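PDB 5HJQ: LD10117p from Drosophila melanogaster, which acts as a GTPase-activating protein for Rab35, controls synaptic vesicle protein turnover through endosomal trafficking, and binds phosphoinositides through its TBC domain. Local coordinates for residues Ile100-Ser105 / Phe295-Lys300. Numbering follows the deposited sequence.
Sequences ILRENS and FHEGIK. With I3P (D-myo-inositol-1,4,5-triphosphate), chain B.
His296 meets Leu101 where the C-terminal ends of helices 94-103 and 284-297 come together in the all-helical Rab-GAP TBC domain, at the wall of its cationic phosphoinositide pocket. CD1 of Leu101 rests 3.5 Å from His296 CB and continues obliquely onto the imidazole at CG and CD2, the two side chains crossing at about a right angle. With CG anti to the backbone N (chi1 -174°), the His296 ring is directed back to helix 94-103, where NE2 bonds to the carbonyl O of Lys94; ND1 is taken by the side chain of Gln123.

Glu297, the last residue of its helix, carries the polar half of the contact. Arg102 NE donates to Glu297 OE2 (3.1 Å) and Arg102 NH2 to Glu297 OE1 (2.9 Å), a side-on salt bridge of two nearly straight hydrogen bonds. Both oxygens lie near the guanidinium plane, but the carboxylate is turned 28° from it, and both nitrogens lie off the carboxylate plane, NE on the syn side of OE2 and NH2 above the plane at OE1. Arg102 spans the distance because its chain is extended from CG to NE. The guanidinium also has a second partner, the 5-phosphate of the inositol trisphosphate, met through NH2. A leucine at Arg102 would probably leave the Glu297 carboxylate without its two-pronged partner and take one hydrogen-bond donor from the 5-phosphate. Glu297 touches Lys98 as well, and probably helps to orient Arg102.

Beyond Gly298 the chain turns into helix 300-317, whose first residue, Lys300, reaches the same phosphate with a chain bent at chi3, its NZ near O52, although the exact place of that nitrogen is less certain. Lys98, Arg304 and Arg358 complete the grip on the ligand. On the neighbouring phosphate oxygen, I3P O53 accepts from Arg102 NH2 at 3.1 Å, nearly straight at 171°.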
loop_
_atom_site.group_PDB
_atom_site.type_symbol
_atom_site.label_atom_id
_atom_site.label_comp_id
_atom_site.label_asym_id
_atom_site.label_seq_id
_atom_site.Cartn_x
_atom_site.Cartn_y
_atom_site.Cartn_z
ATOM N N ILE A 100 3.140 -18.386 4.534
ATOM C CA ILE A 100 1.867 -18.501 5.237
ATOM C C ILE A 100 1.008 -17.278 4.949
ATOM O O ILE A 100 -0.183 -17.394 4.655
ATOM C CB ILE A 100 2.065 -18.650 6.757
ATOM C CG1 ILE A 100 2.622 -20.036 7.084
ATOM C CG2 ILE A 100 0.755 -18.420 7.500
ATOM C CD1 ILE A 100 3.261 -20.123 8.439
ATOM N N LEU A 101 1.628 -16.106 5.023
ATOM C CA LEU A 101 0.940 -14.852 4.750
ATOM C C LEU A 101 0.404 -14.804 3.321
ATOM O O LEU A 101 -0.673 -14.259 3.072
ATOM C CB LEU A 101 1.875 -13.671 4.998
ATOM C CG LEU A 101 2.260 -13.431 6.458
ATOM C CD1 LEU A 101 3.484 -12.543 6.538
ATOM C CD2 LEU A 101 1.099 -12.824 7.244
ATOM N N ARG A 102 1.156 -15.386 2.390
ATOM C CA ARG A 102 0.751 -15.411 0.987
ATOM C C ARG A 102 -0.450 -16.321 0.739
ATOM O O ARG A 102 -1.312 -16.008 -0.083
ATOM C CB ARG A 102 1.920 -15.847 0.094
ATOM C CG ARG A 102 3.061 -14.844 0.004
ATOM C CD ARG A 102 4.159 -15.336 -0.932
ATOM N NE ARG A 102 5.293 -14.416 -0.991
ATOM C CZ ARG A 102 6.350 -14.586 -1.780
ATOM N NH1 ARG A 102 6.417 -15.641 -2.580
ATOM N NH2 ARG A 102 7.336 -13.699 -1.777
ATOM N N GLU A 103 -0.514 -17.442 1.456
ATOM C CA GLU A 103 -1.514 -18.467 1.155
ATOM C C GLU A 103 -2.714 -18.491 2.101
ATOM O O GLU A 103 -3.805 -18.916 1.706
ATOM C CB GLU A 103 -0.857 -19.846 1.138
ATOM C CG GLU A 103 0.474 -19.880 0.415
ATOM C CD GLU A 103 0.559 -21.001 -0.606
ATOM O OE1 GLU A 103 -0.510 -21.445 -1.079
ATOM O OE2 GLU A 103 1.686 -21.422 -0.953
ATOM N N ASN A 104 -2.526 -18.029 3.334
ATOM C CA ASN A 104 -3.631 -17.983 4.284
ATOM C C ASN A 104 -4.505 -16.751 4.074
ATOM O O ASN A 104 -4.098 -15.624 4.368
ATOM C CB ASN A 104 -3.116 -18.020 5.723
ATOM C CG ASN A 104 -2.710 -19.414 6.163
ATOM O OD1 ASN A 104 -3.409 -20.067 6.946
ATOM N ND2 ASN A 104 -1.574 -19.880 5.662
ATOM N N SER A 105 -5.711 -16.979 3.567
ATOM C CA SER A 105 -6.655 -15.900 3.315
ATOM C C SER A 105 -7.623 -15.725 4.481
ATOM O O SER A 105 -8.813 -16.026 4.361
ATOM C CB SER A 105 -7.430 -16.165 2.023
ATOM O OG SER A 105 -8.327 -15.108 1.740
ATOM N N PHE A 295 3.393 -5.835 4.876
ATOM C CA PHE A 295 3.949 -5.517 6.192
ATOM C C PHE A 295 5.080 -6.467 6.581
ATOM O O PHE A 295 5.757 -6.259 7.590
ATOM C CB PHE A 295 2.859 -5.555 7.271
ATOM C CG PHE A 295 1.866 -4.433 7.173
ATOM C CD1 PHE A 295 2.266 -3.175 6.757
ATOM C CD2 PHE A 295 0.532 -4.637 7.489
ATOM C CE1 PHE A 295 1.358 -2.138 6.662
ATOM C CE2 PHE A 295 -0.383 -3.601 7.393
ATOM C CZ PHE A 295 0.032 -2.352 6.975
ATOM N N HIS A 296 5.279 -7.509 5.780
ATOM C CA HIS A 296 6.323 -8.493 6.040
ATOM C C HIS A 296 7.463 -8.379 5.030
ATOM O O HIS A 296 8.637 -8.408 5.398
ATOM C CB HIS A 296 5.735 -9.904 6.011
ATOM C CG HIS A 296 6.703 -10.977 6.410
ATOM N ND1 HIS A 296 7.379 -10.960 7.609
ATOM C CD2 HIS A 296 7.099 -12.100 5.768
ATOM C CE1 HIS A 296 8.160 -12.024 7.687
ATOM N NE2 HIS A 296 8.007 -12.733 6.582
ATOM N N GLU A 297 7.105 -8.245 3.756
ATOM C CA GLU A 297 8.086 -8.236 2.675
ATOM C C GLU A 297 8.531 -6.830 2.300
ATOM O O GLU A 297 9.716 -6.588 2.072
ATOM C CB GLU A 297 7.518 -8.939 1.441
ATOM C CG GLU A 297 6.959 -10.323 1.717
ATOM C CD GLU A 297 6.593 -11.061 0.445
ATOM O OE1 GLU A 297 7.428 -11.089 -0.488
ATOM O OE2 GLU A 297 5.472 -11.612 0.378
ATOM N N GLY A 298 7.582 -5.905 2.225
ATOM C CA GLY A 298 7.900 -4.538 1.861
ATOM C C GLY A 298 7.248 -4.108 0.563
ATOM O O GLY A 298 6.279 -4.719 0.117
ATOM N N ILE A 299 7.804 -3.070 -0.057
ATOM C CA ILE A 299 7.173 -2.404 -1.195
ATOM C C ILE A 299 7.191 -3.243 -2.477
ATOM O O ILE A 299 6.469 -2.950 -3.431
ATOM C CB ILE A 299 7.857 -1.042 -1.477
ATOM C CG1 ILE A 299 6.984 -0.158 -2.376
ATOM C CG2 ILE A 299 9.242 -1.249 -2.074
ATOM C CD1 ILE A 299 7.627 1.160 -2.750
ATOM N N LYS A 300 8.016 -4.284 -2.504
ATOM C CA LYS A 300 8.112 -5.134 -3.685
ATOM C C LYS A 300 6.791 -5.834 -3.975
ATOM O O LYS A 300 6.432 -6.043 -5.137
ATOM C CB LYS A 300 9.225 -6.165 -3.523
ATOM C CG LYS A 300 9.482 -6.976 -4.782
ATOM C CD LYS A 300 10.752 -7.791 -4.667
ATOM C CE LYS A 300 10.634 -9.089 -5.440
ATOM N NZ LYS A 300 11.866 -9.920 -5.339
HETATM C C1 I3P B . 13.228 -14.317 -6.626
HETATM C C2 I3P B . 14.586 -14.848 -6.202
HETATM C C3 I3P B . 15.271 -13.949 -5.171
HETATM C C4 I3P B . 14.372 -13.152 -4.225
HETATM C C5 I3P B . 12.860 -13.187 -4.426
HETATM C C6 I3P B . 12.354 -14.247 -5.413
HETATM O O1 I3P B . 12.581 -15.169 -7.589
HETATM O O2 I3P B . 14.415 -16.116 -5.640
HETATM O O3 I3P B . 16.135 -14.757 -4.376
HETATM O O4 I3P B . 14.793 -11.776 -4.303
HETATM O O5 I3P B . 12.252 -13.409 -3.176
HETATM O O6 I3P B . 11.029 -13.930 -5.827
HETATM P P1 I3P B . 13.420 -16.032 -8.654
HETATM O O11 I3P B . 14.099 -17.162 -7.964
HETATM O O12 I3P B . 12.463 -16.598 -9.679
HETATM O O13 I3P B . 14.453 -15.145 -9.374
HETATM P P4 I3P B . 15.507 -11.132 -3.015
HETATM O O41 I3P B . 15.714 -12.204 -1.972
HETATM O O42 I3P B . 14.613 -10.027 -2.450
HETATM O O43 I3P B . 16.872 -10.533 -3.427
HETATM P P5 I3P B . 10.783 -12.900 -2.928
HETATM O O51 I3P B . 10.491 -12.922 -1.472
HETATM O O52 I3P B . 10.645 -11.487 -3.434
HETATM O O53 I3P B . 9.795 -13.786 -3.640
#